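Local coordinates for tartronate semialdehyde reductase (Salmonella typhimurium, PDB 1VPD), which probably catalyses the NAD(P)H-dependent reduction of tartronate semialdehyde to D-glycerate, the last step of the route from galactarate to D-glycerate, at residues A[18-23]-A[135-140]; A[25-30]-A[155-160]; A[57-60]-A[64-67]; A[74-79]-A[103-108]. All blocks are in the same frame, centred on the assembly; numbering follows the deposited sequence. Where two conformers were deposited one is given.

Contact 1: residues A[18-23]-A[135-140]; sequences KPMSKN and GTLSVM
The flat amide of Asn23 meets Gly135 through its nitrogen end. ND2 lies 3.6 Å from Gly135 CA, which stands well above the amide plane to one side, and 3.5 Å from Gly135 N, which is also raised from that plane. With CG beside the backbone N (chi1 -76°), the amide leaves helix 17-26 pointing at the end of helix 128-134, where ND2 is hydrogen-bonded to Ile133 O. Gly135 has positive phi as the chain leaves that helix, and it presents no side chain to the amide.

The second patch is apolar. Selenomethionine Met20 and Leu137 run roughly at right angles, and a single methyl, Leu137 CD1, takes all the contact: it is 3.8 Å from Met20 CG and 4.0 Å from both Met20 SE and Met20 CE. The bend at chi3 (79°) keeps CE within reach of that methyl. Met20 also packs on Met68, Met98 and Val125, while Leu137 touches Met16 and Lys131, so both side chains are buried. The contact thus sets helix 17-26, which carries part of the predicted NAD(+) site after the GxGxxG turn, against the start of strand 137-142, in the sheet of a Rossmann dinucleotide-binding domain.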
loop_
_atom_site.group_PDB
_atom_site.type_symbol
_atom_site.label_atom_id
_atom_site.label_comp_id
_atom_site.label_asym_id
_atom_site.label_seq_id
_atom_site.Cartn_x
_atom_site.Cartn_y
_atom_site.Cartn_z
ATOM N N LYS A 18 -5.667 3.094 -9.027
ATOM C CA LYS A 18 -6.541 2.990 -10.204
ATOM C C LYS A 18 -7.678 1.980 -10.005
ATOM O O LYS A 18 -8.848 2.355 -10.115
ATOM C CB LYS A 18 -5.740 2.715 -11.471
ATOM C CG LYS A 18 -6.606 2.700 -12.728
ATOM C CD LYS A 18 -5.763 2.877 -13.956
ATOM C CE LYS A 18 -5.251 1.583 -14.459
ATOM N NZ LYS A 18 -4.713 1.766 -15.847
ATOM N N PRO A 19 -7.387 0.706 -9.701
ATOM C CA PRO A 19 -8.483 -0.245 -9.459
ATOM C C PRO A 19 -9.385 0.103 -8.284
ATOM O O PRO A 19 -10.586 -0.209 -8.331
ATOM C CB PRO A 19 -7.771 -1.592 -9.261
ATOM C CG PRO A 19 -6.353 -1.233 -8.941
ATOM C CD PRO A 19 -6.065 0.048 -9.671
HETATM N N MSE A 20 -8.838 0.729 -7.244
HETATM C CA MSE A 20 -9.628 1.165 -6.122
HETATM C C MSE A 20 -10.673 2.210 -6.565
HETATM O O MSE A 20 -11.847 2.103 -6.221
HETATM C CB MSE A 20 -8.713 1.728 -5.045
HETATM C CG MSE A 20 -7.924 0.602 -4.334
HETATM SE SE MSE A 20 -6.419 1.326 -3.301
HETATM C CE MSE A 20 -7.384 1.940 -1.746
ATOM N N SER A 21 -10.221 3.194 -7.330
ATOM C CA SER A 21 -11.116 4.236 -7.842
ATOM C C SER A 21 -12.213 3.621 -8.714
ATOM O O SER A 21 -13.376 4.051 -8.637
ATOM C CB SER A 21 -10.339 5.322 -8.599
ATOM O OG SER A 21 -9.855 4.897 -9.855
ATOM N N LYS A 22 -11.862 2.614 -9.514
ATOM C CA LYS A 22 -12.841 1.954 -10.375
ATOM C C LYS A 22 -13.881 1.190 -9.557
ATOM O O LYS A 22 -15.061 1.179 -9.905
ATOM C CB LYS A 22 -12.155 1.062 -11.408
ATOM C CG LYS A 22 -11.420 1.852 -12.457
ATOM C CD LYS A 22 -10.894 0.934 -13.517
ATOM C CE LYS A 22 -10.110 1.684 -14.541
ATOM N NZ LYS A 22 -9.350 0.755 -15.409
ATOM N N ASN A 23 -13.485 0.608 -8.423
ATOM C CA ASN A 23 -14.458 0.001 -7.543
ATOM C C ASN A 23 -15.430 1.000 -6.920
ATOM O O ASN A 23 -16.600 0.667 -6.704
ATOM C CB ASN A 23 -13.777 -0.874 -6.474
ATOM C CG ASN A 23 -13.297 -2.187 -7.054
ATOM O OD1 ASN A 23 -13.927 -2.713 -7.990
ATOM N ND2 ASN A 23 -12.175 -2.728 -6.525
ATOM N N GLY A 135 -11.494 -5.814 -4.972
ATOM C CA GLY A 135 -12.146 -5.115 -3.897
ATOM C C GLY A 135 -12.201 -5.818 -2.555
ATOM O O GLY A 135 -13.123 -5.572 -1.784
ATOM N N THR A 136 -11.211 -6.668 -2.262
ATOM C CA THR A 136 -11.174 -7.423 -1.017
ATOM C C THR A 136 -10.000 -7.017 -0.120
ATOM O O THR A 136 -9.642 -7.757 0.805
ATOM C CB THR A 136 -11.089 -8.937 -1.293
ATOM O OG1 THR A 136 -9.919 -9.250 -2.053
ATOM C CG2 THR A 136 -12.269 -9.410 -2.162
ATOM N N LEU A 137 -9.432 -5.836 -0.375
ATOM C CA LEU A 137 -8.407 -5.245 0.499
ATOM C C LEU A 137 -8.842 -5.179 1.952
ATOM O O LEU A 137 -10.018 -4.972 2.238
ATOM C CB LEU A 137 -8.111 -3.806 0.072
ATOM C CG LEU A 137 -7.503 -3.583 -1.296
ATOM C CD1 LEU A 137 -7.513 -2.098 -1.644
ATOM C CD2 LEU A 137 -6.093 -4.117 -1.343
ATOM N N SER A 138 -7.887 -5.318 2.871
ATOM C CA SER A 138 -8.077 -4.913 4.250
ATOM C C SER A 138 -7.605 -3.461 4.389
ATOM O O SER A 138 -6.542 -3.082 3.867
ATOM C CB SER A 138 -7.302 -5.809 5.211
ATOM O OG SER A 138 -7.965 -7.041 5.414
ATOM N N VAL A 139 -8.384 -2.670 5.104
ATOM C CA VAL A 139 -8.107 -1.274 5.374
ATOM C C VAL A 139 -7.974 -1.121 6.879
ATOM O O VAL A 139 -8.776 -1.657 7.653
ATOM C CB VAL A 139 -9.262 -0.377 4.818
ATOM C CG1 VAL A 139 -8.959 1.078 5.015
ATOM C CG2 VAL A 139 -9.487 -0.672 3.354
HETATM N N MSE A 140 -6.950 -0.389 7.297
HETATM C CA MSE A 140 -6.614 -0.215 8.705
HETATM C C MSE A 140 -6.496 1.278 8.964
HETATM O O MSE A 140 -5.710 1.946 8.325
HETATM C CB MSE A 140 -5.318 -0.979 9.037
HETATM C CG MSE A 140 -4.105 -0.576 8.193
HETATM SE SE MSE A 140 -2.943 -2.099 7.728
HETATM C CE MSE A 140 -4.171 -3.100 6.627
#

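Contact 2: residues A[25-30]-A[155-160]; sequences LKAGYS and MKAMAG
Ala157 CB faces the notch between Ala27 CB and Tyr29 CE2, 3.9 Å from each. The methyl reaches the phenol ring obliquely, at the CE2 corner. Tyr29 CG lies beside its backbone N (chi1 -67°), which swings the ring toward the 155-160 segment; there it also packs on Asp153, Leu154 and Leu24. The contact is small, 83 Å² over both sides, and lies at the surface, with Ala27 exposed and the other two residues partly so.

Two chain reversals bring the two methyls and the ring together. On one side, helix 17-26 ends in a Schellman motif at Gly28, as its positive phi (98°) and the two bonds back into the last helical turn attest. This turn sets Ala27 and Tyr29 on either side of the glycine, both with CB directed at Ala157. On the other side, a type I turn runs from Lys156 to Ala159, closed by Ala159 N to Lys156 O at 3.1 Å, and Ala157 occupies its second position. The Lys156 side chain folds back over the same turn, so that Lys156 NZ donates to Ala159 O at 3.0 Å, tilted 31° from the carbonyl plane. Met158, next in the turn, instead packs inward on Met20 and Leu24. The geometry thus joins the loop between helix 17-26 and strand 30-34, in the first beta-alpha-beta unit of the Rossmann fold, to the turn between helix 145-156 and the edge strand 161-166, late in the sequence of the same domain.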
loop_
_atom_site.group_PDB
_atom_site.type_symbol
_atom_site.label_atom_id
_atom_site.label_comp_id
_atom_site.label_asym_id
_atom_site.label_seq_id
_atom_site.Cartn_x
_atom_site.Cartn_y
_atom_site.Cartn_z
ATOM N N LEU A 25 -16.414 3.747 -8.437
ATOM C CA LEU A 25 -17.318 4.104 -9.545
ATOM C C LEU A 25 -18.395 3.042 -9.726
ATOM O O LEU A 25 -19.559 3.373 -9.924
ATOM C CB LEU A 25 -16.552 4.305 -10.842
ATOM C CG LEU A 25 -15.653 5.551 -10.889
ATOM C CD1 LEU A 25 -14.705 5.475 -12.035
ATOM C CD2 LEU A 25 -16.462 6.842 -10.979
ATOM N N LYS A 26 -17.999 1.771 -9.655
ATOM C CA LYS A 26 -18.927 0.649 -9.737
ATOM C C LYS A 26 -19.916 0.610 -8.593
ATOM O O LYS A 26 -21.039 0.148 -8.766
ATOM C CB LYS A 26 -18.162 -0.672 -9.754
ATOM C CG LYS A 26 -17.512 -0.964 -11.072
ATOM C CD LYS A 26 -17.302 -2.465 -11.252
ATOM C CE LYS A 26 -15.878 -2.762 -11.571
ATOM N NZ LYS A 26 -15.377 -2.013 -12.778
ATOM N N ALA A 27 -19.506 1.083 -7.423
ATOM C CA ALA A 27 -20.391 1.160 -6.270
ATOM C C ALA A 27 -21.333 2.374 -6.322
ATOM O O ALA A 27 -22.115 2.574 -5.397
ATOM C CB ALA A 27 -19.575 1.197 -4.976
ATOM N N GLY A 28 -21.202 3.210 -7.345
ATOM C CA GLY A 28 -22.114 4.334 -7.564
ATOM C C GLY A 28 -21.648 5.697 -7.072
ATOM O O GLY A 28 -22.427 6.657 -7.083
ATOM N N TYR A 29 -20.396 5.804 -6.625
ATOM C CA TYR A 29 -19.859 7.094 -6.194
ATOM C C TYR A 29 -19.463 7.943 -7.389
ATOM O O TYR A 29 -19.018 7.426 -8.412
ATOM C CB TYR A 29 -18.660 6.900 -5.242
ATOM C CG TYR A 29 -19.060 6.288 -3.923
ATOM C CD1 TYR A 29 -19.548 7.076 -2.901
ATOM C CD2 TYR A 29 -18.978 4.914 -3.706
ATOM C CE1 TYR A 29 -19.952 6.533 -1.698
ATOM C CE2 TYR A 29 -19.373 4.357 -2.491
ATOM C CZ TYR A 29 -19.857 5.175 -1.492
ATOM O OH TYR A 29 -20.254 4.670 -0.274
ATOM N N SER A 30 -19.640 9.256 -7.261
ATOM C CA SER A 30 -19.169 10.196 -8.270
ATOM C C SER A 30 -17.787 10.689 -7.864
ATOM O O SER A 30 -17.617 11.191 -6.754
ATOM C CB SER A 30 -20.125 11.386 -8.384
ATOM O OG SER A 30 -21.418 10.914 -8.724
HETATM N N MSE A 155 -15.168 3.664 2.356
HETATM C CA MSE A 155 -13.940 2.846 2.408
HETATM C C MSE A 155 -14.245 1.374 2.111
HETATM O O MSE A 155 -13.489 0.686 1.400
HETATM C CB MSE A 155 -13.243 3.005 3.764
HETATM C CG MSE A 155 -12.626 4.375 3.966
HETATM SE SE MSE A 155 -11.652 4.586 5.628
HETATM C CE MSE A 155 -13.154 4.646 6.908
ATOM N N LYS A 156 -15.366 0.888 2.641
ATOM C CA LYS A 156 -15.762 -0.515 2.479
ATOM C C LYS A 156 -16.069 -0.876 1.029
ATOM O O LYS A 156 -15.949 -2.030 0.644
ATOM C CB LYS A 156 -16.938 -0.865 3.401
ATOM C CG LYS A 156 -17.347 -2.324 3.394
ATOM C CD LYS A 156 -16.300 -3.221 4.069
ATOM C CE LYS A 156 -16.765 -4.683 4.123
ATOM N NZ LYS A 156 -16.938 -5.261 2.749
ATOM N N ALA A 157 -16.448 0.104 0.211
ATOM C CA ALA A 157 -16.673 -0.142 -1.208
ATOM C C ALA A 157 -15.440 -0.623 -1.976
ATOM O O ALA A 157 -15.568 -1.172 -3.080
ATOM C CB ALA A 157 -17.257 1.111 -1.878
HETATM N N MSE A 158 -14.248 -0.441 -1.391
HETATM C CA MSE A 158 -12.987 -0.887 -1.992
HETATM C C MSE A 158 -12.405 -2.136 -1.321
HETATM O O MSE A 158 -11.344 -2.627 -1.746
HETATM C CB MSE A 158 -11.949 0.232 -1.892
HETATM C CG MSE A 158 -12.262 1.443 -2.765
HETATM SE SE MSE A 158 -11.190 2.998 -2.325
HETATM C CE MSE A 158 -11.908 3.342 -0.575
ATOM N N ALA A 159 -13.096 -2.652 -0.311
ATOM C CA ALA A 159 -12.481 -3.526 0.685
ATOM C C ALA A 159 -13.320 -4.730 1.093
ATOM O O ALA A 159 -14.563 -4.717 1.015
ATOM C CB ALA A 159 -12.187 -2.696 1.929
ATOM N N GLY A 160 -12.625 -5.754 1.586
ATOM C CA GLY A 160 -13.247 -6.841 2.326
ATOM C C GLY A 160 -13.379 -6.574 3.810
ATOM O O GLY A 160 -14.176 -7.223 4.496
#

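Contact 3: residues A[57-60]-A[64-67]; sequences AIAE and VIIT
Ile65 has CG1 beside its backbone N and anti to the carbonyl carbon (chi1 -61°), and this carries the CG1-CD1 arm toward helix 55-61. Its chi2 of 128° is far from a staggered value, a somewhat strained torsion consistent with CD1 being seated against Ala59. The pair belongs to the Rossmann fold: helix 55-61 lies on the connection from strand 50-51 to the parallel strand 64-67, which passes over strands 30-34 and 7-11 to reach the next position in the sheet.

The terminal methyl is the main point of touch. Ile65 CD1 is 3.8 Å from Ala59 CA and 3.9 Å from Ala59 CB, so it rests on the helix backbone as much as on the alanine side chain. At this small residue helix and strand come close, with Ala59 CA and Ile65 CA 7.0 Å apart. All three touching residues are buried; together the segments bury 104 Å², and the side-chain contacts between them are all apolar. Ile85 of helix 85-88 touches both Ala59 and Ile65, while Ile11 of strand 7-11 touches both Ile58 and Ile65, extending the same hydrophobic layer. The side chain of Ile58 also lies about 4 Å from Gly9 of the predicted NAD(+) site. Across to the strand, the branch methyl of Ile58 makes the looser approach, with Ile58 CG2 4.3 Å from Ile65 CG1.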
loop_
_atom_site.group_PDB
_atom_site.type_symbol
_atom_site.label_atom_id
_atom_site.label_comp_id
_atom_site.label_asym_id
_atom_site.label_seq_id
_atom_site.Cartn_x
_atom_site.Cartn_y
_atom_site.Cartn_z
ATOM N N ALA A 57 -8.406 22.368 -6.746
ATOM C CA ALA A 57 -9.703 22.340 -7.428
ATOM C C ALA A 57 -10.513 21.111 -7.072
ATOM O O ALA A 57 -11.730 21.171 -6.977
ATOM C CB ALA A 57 -9.525 22.428 -8.931
ATOM N N ILE A 58 -9.850 19.976 -6.855
ATOM C CA ILE A 58 -10.571 18.805 -6.372
ATOM C C ILE A 58 -11.177 19.092 -4.997
ATOM O O ILE A 58 -12.335 18.789 -4.759
ATOM C CB ILE A 58 -9.636 17.577 -6.364
ATOM C CG1 ILE A 58 -9.364 17.188 -7.822
ATOM C CG2 ILE A 58 -10.269 16.427 -5.616
ATOM C CD1 ILE A 58 -8.413 16.061 -8.009
ATOM N N ALA A 59 -10.403 19.718 -4.119
ATOM C CA ALA A 59 -10.860 20.014 -2.774
ATOM C C ALA A 59 -11.996 21.045 -2.773
ATOM O O ALA A 59 -12.869 20.997 -1.920
ATOM C CB ALA A 59 -9.705 20.511 -1.933
ATOM N N GLU A 60 -11.988 21.956 -3.733
ATOM C CA GLU A 60 -13.077 22.939 -3.872
ATOM C C GLU A 60 -14.419 22.282 -4.207
ATOM O O GLU A 60 -15.488 22.803 -3.862
ATOM C CB GLU A 60 -12.705 23.978 -4.933
ATOM C CG GLU A 60 -11.666 24.961 -4.428
ATOM C CD GLU A 60 -11.048 25.854 -5.483
ATOM O OE1 GLU A 60 -11.061 25.524 -6.683
ATOM O OE2 GLU A 60 -10.503 26.903 -5.077
ATOM N N VAL A 64 -15.005 15.110 0.576
ATOM C CA VAL A 64 -14.065 14.067 1.017
ATOM C C VAL A 64 -13.128 13.748 -0.139
ATOM O O VAL A 64 -13.545 13.695 -1.306
ATOM C CB VAL A 64 -14.794 12.800 1.541
ATOM C CG1 VAL A 64 -15.639 12.154 0.450
ATOM C CG2 VAL A 64 -13.788 11.783 2.134
ATOM N N ILE A 65 -11.852 13.549 0.179
ATOM C CA ILE A 65 -10.827 13.303 -0.824
ATOM C C ILE A 65 -10.009 12.124 -0.331
ATOM O O ILE A 65 -9.581 12.120 0.820
ATOM C CB ILE A 65 -9.895 14.518 -0.986
ATOM C CG1 ILE A 65 -10.684 15.749 -1.438
ATOM C CG2 ILE A 65 -8.807 14.235 -2.016
ATOM C CD1 ILE A 65 -10.446 16.942 -0.597
ATOM N N ILE A 66 -9.832 11.134 -1.188
ATOM C CA ILE A 66 -8.879 10.037 -0.948
ATOM C C ILE A 66 -7.557 10.319 -1.661
ATOM O O ILE A 66 -7.548 10.713 -2.823
ATOM C CB ILE A 66 -9.488 8.704 -1.450
ATOM C CG1 ILE A 66 -10.680 8.305 -0.588
ATOM C CG2 ILE A 66 -8.427 7.572 -1.530
ATOM C CD1 ILE A 66 -11.595 7.311 -1.271
ATOM N N THR A 67 -6.429 10.093 -0.975
ATOM C CA THR A 67 -5.114 10.101 -1.632
ATOM C C THR A 67 -4.542 8.694 -1.567
ATOM O O THR A 67 -4.727 8.006 -0.576
ATOM C CB THR A 67 -4.133 11.086 -0.997
ATOM O OG1 THR A 67 -4.172 10.996 0.443
ATOM C CG2 THR A 67 -4.528 12.534 -1.319
#

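Contact 4: residues A[74-79]-A[103-108]; sequences HVKEVA and PLASRE
Lys76 and Glu108 form the close part of this contact, a salt bridge with Lys76 NZ 3.0 Å from Glu108 OE1. The ammonium group comes to the syn side of the oxygen but stands 33° out of the carboxylate plane. Both chains are extended beyond CG. For Lys76 this follows a chi1 of -76° that sends the chain across the gap, bringing Lys76 CE to 3.7 Å from Glu108 OE1.

The apolar part is looser. Lys76 CE passes the buried Ala105 CB at 4.4 Å, and the backbones stay apart, with Lys76 CA and Ala105 CA 8.4 Å from each other. Helices 72-80 and 103-114 follow the parallel strands 64-67 and 94-97; the first leads on through helix 85-88 to strand 94-97 and the second to strand 119-126, as successive crossover helices of a Rossmann fold do. Deeper between them, Val75 packs on Ile109, which Lys76 also touches.

Toward solvent, Glu108 is exposed and Lys76 partly so, which puts the ion pair on the solvent side of the two helices. At the start of helix 103-114, Pro103 packs on Asn172, Val173 and Leu176 of helix 170-198.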
loop_
_atom_site.group_PDB
_atom_site.type_symbol
_atom_site.label_atom_id
_atom_site.label_comp_id
_atom_site.label_asym_id
_atom_site.label_seq_id
_atom_site.Cartn_x
_atom_site.Cartn_y
_atom_site.Cartn_z
ATOM N N HIS A 74 5.282 12.954 -1.084
ATOM C CA HIS A 74 4.231 13.090 -2.093
ATOM C C HIS A 74 2.912 13.528 -1.445
ATOM O O HIS A 74 2.233 14.411 -1.974
ATOM C CB HIS A 74 3.979 11.788 -2.846
ATOM C CG HIS A 74 4.960 11.498 -3.937
ATOM N ND1 HIS A 74 6.205 10.955 -3.697
ATOM C CD2 HIS A 74 4.861 11.633 -5.283
ATOM C CE1 HIS A 74 6.837 10.777 -4.848
ATOM N NE2 HIS A 74 6.048 11.179 -5.824
ATOM N N VAL A 75 2.534 12.916 -0.322
ATOM C CA VAL A 75 1.289 13.292 0.347
ATOM C C VAL A 75 1.372 14.745 0.831
ATOM O O VAL A 75 0.418 15.501 0.698
ATOM C CB VAL A 75 0.947 12.359 1.544
ATOM C CG1 VAL A 75 -0.356 12.795 2.252
ATOM C CG2 VAL A 75 0.803 10.938 1.067
ATOM N N LYS A 76 2.500 15.125 1.405
ATOM C CA LYS A 76 2.687 16.499 1.884
ATOM C C LYS A 76 2.544 17.509 0.751
ATOM O O LYS A 76 1.905 18.559 0.924
ATOM C CB LYS A 76 4.035 16.652 2.575
ATOM C CG LYS A 76 4.084 16.051 3.961
ATOM C CD LYS A 76 5.392 16.348 4.669
ATOM C CE LYS A 76 5.383 15.731 6.077
ATOM N NZ LYS A 76 6.726 15.844 6.718
ATOM N N GLU A 77 3.108 17.208 -0.411
ATOM C CA GLU A 77 2.991 18.120 -1.567
ATOM C C GLU A 77 1.525 18.247 -2.028
ATOM O O GLU A 77 1.032 19.352 -2.249
ATOM C CB GLU A 77 3.890 17.695 -2.731
ATOM C CG GLU A 77 3.908 18.682 -3.903
ATOM C CD GLU A 77 4.377 20.084 -3.527
ATOM O OE1 GLU A 77 5.119 20.255 -2.545
ATOM O OE2 GLU A 77 4.004 21.039 -4.230
ATOM N N VAL A 78 0.824 17.127 -2.143
ATOM C CA VAL A 78 -0.561 17.131 -2.584
ATOM C C VAL A 78 -1.500 17.784 -1.546
ATOM O O VAL A 78 -2.426 18.531 -1.906
ATOM C CB VAL A 78 -1.031 15.699 -2.939
ATOM C CG1 VAL A 78 -2.548 15.600 -3.004
ATOM C CG2 VAL A 78 -0.411 15.249 -4.263
ATOM N N ALA A 79 -1.263 17.504 -0.274
ATOM C CA ALA A 79 -2.158 17.958 0.782
ATOM C C ALA A 79 -1.889 19.399 1.186
ATOM O O ALA A 79 -2.837 20.146 1.460
ATOM C CB ALA A 79 -2.071 17.033 2.007
ATOM N N PRO A 103 4.075 7.025 10.402
ATOM C CA PRO A 103 3.056 7.537 11.345
ATOM C C PRO A 103 3.257 8.988 11.793
ATOM O O PRO A 103 2.270 9.739 11.882
ATOM C CB PRO A 103 3.145 6.572 12.522
ATOM C CG PRO A 103 3.624 5.306 11.939
ATOM C CD PRO A 103 4.496 5.652 10.756
ATOM N N LEU A 104 4.503 9.388 12.043
ATOM C CA LEU A 104 4.808 10.779 12.405
ATOM C C LEU A 104 4.360 11.741 11.309
ATOM O O LEU A 104 3.867 12.835 11.596
ATOM C CB LEU A 104 6.292 10.975 12.668
ATOM C CG LEU A 104 6.770 12.442 12.816
ATOM C CD1 LEU A 104 6.182 13.047 14.064
ATOM C CD2 LEU A 104 8.303 12.581 12.816
ATOM N N ALA A 105 4.550 11.353 10.051
ATOM C CA ALA A 105 4.110 12.189 8.934
ATOM C C ALA A 105 2.584 12.322 8.878
ATOM O O ALA A 105 2.070 13.425 8.630
ATOM C CB ALA A 105 4.657 11.682 7.620
ATOM N N SER A 106 1.853 11.225 9.093
ATOM C CA SER A 106 0.396 11.303 9.178
ATOM C C SER A 106 -0.016 12.326 10.229
ATOM O O SER A 106 -0.903 13.164 9.994
ATOM C CB SER A 106 -0.232 9.945 9.521
ATOM O OG SER A 106 0.021 9.001 8.512
ATOM N N ARG A 107 0.620 12.264 11.389
ATOM C CA ARG A 107 0.279 13.179 12.496
ATOM C C ARG A 107 0.611 14.635 12.165
ATOM O O ARG A 107 -0.192 15.542 12.450
ATOM C CB ARG A 107 1.004 12.765 13.791
ATOM C CG ARG A 107 0.514 11.460 14.402
ATOM C CD ARG A 107 1.064 11.160 15.830
ATOM N NE ARG A 107 2.530 11.119 15.866
ATOM C CZ ARG A 107 3.297 10.026 15.850
ATOM N NH1 ARG A 107 2.767 8.800 15.812
ATOM N NH2 ARG A 107 4.625 10.165 15.882
ATOM N N GLU A 108 1.749 14.855 11.516
ATOM C CA GLU A 108 2.157 16.190 11.077
ATOM C C GLU A 108 1.192 16.797 10.061
ATOM O O GLU A 108 0.802 17.972 10.170
ATOM C CB GLU A 108 3.547 16.152 10.446
ATOM C CG GLU A 108 4.659 15.987 11.452
ATOM C CD GLU A 108 6.030 15.810 10.807
ATOM O OE1 GLU A 108 6.157 15.304 9.652
ATOM O OE2 GLU A 108 6.994 16.173 11.486
#

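In the fold
All four contacts lie in the N-terminal nucleotide-binding region. Contacts 1 and 2 share helix 17-26, part of the predicted cofactor site, and their centres are 8 Å apart; Leu137 O and Gly160 N, 2.8 Å apart, probably form a hydrogen bond where strand 137-142 begins beside the residue leading into strand 161-166. Their segments alternate along the chain, and contacts 3 and 4 fall, in series, between their first and second segments. Contact 3, 18 Å from contact 1 between centres, meets contact 2 where Met158 CE is 4.0 Å from Ile66 CD1. Contact 4, 15 Å from contact 3, touches it through Thr67 and Val78. Contacts 1 and 3 set helices against one sheet, contact 2 joins loop to turn, and contact 4 pairs two crossover helices.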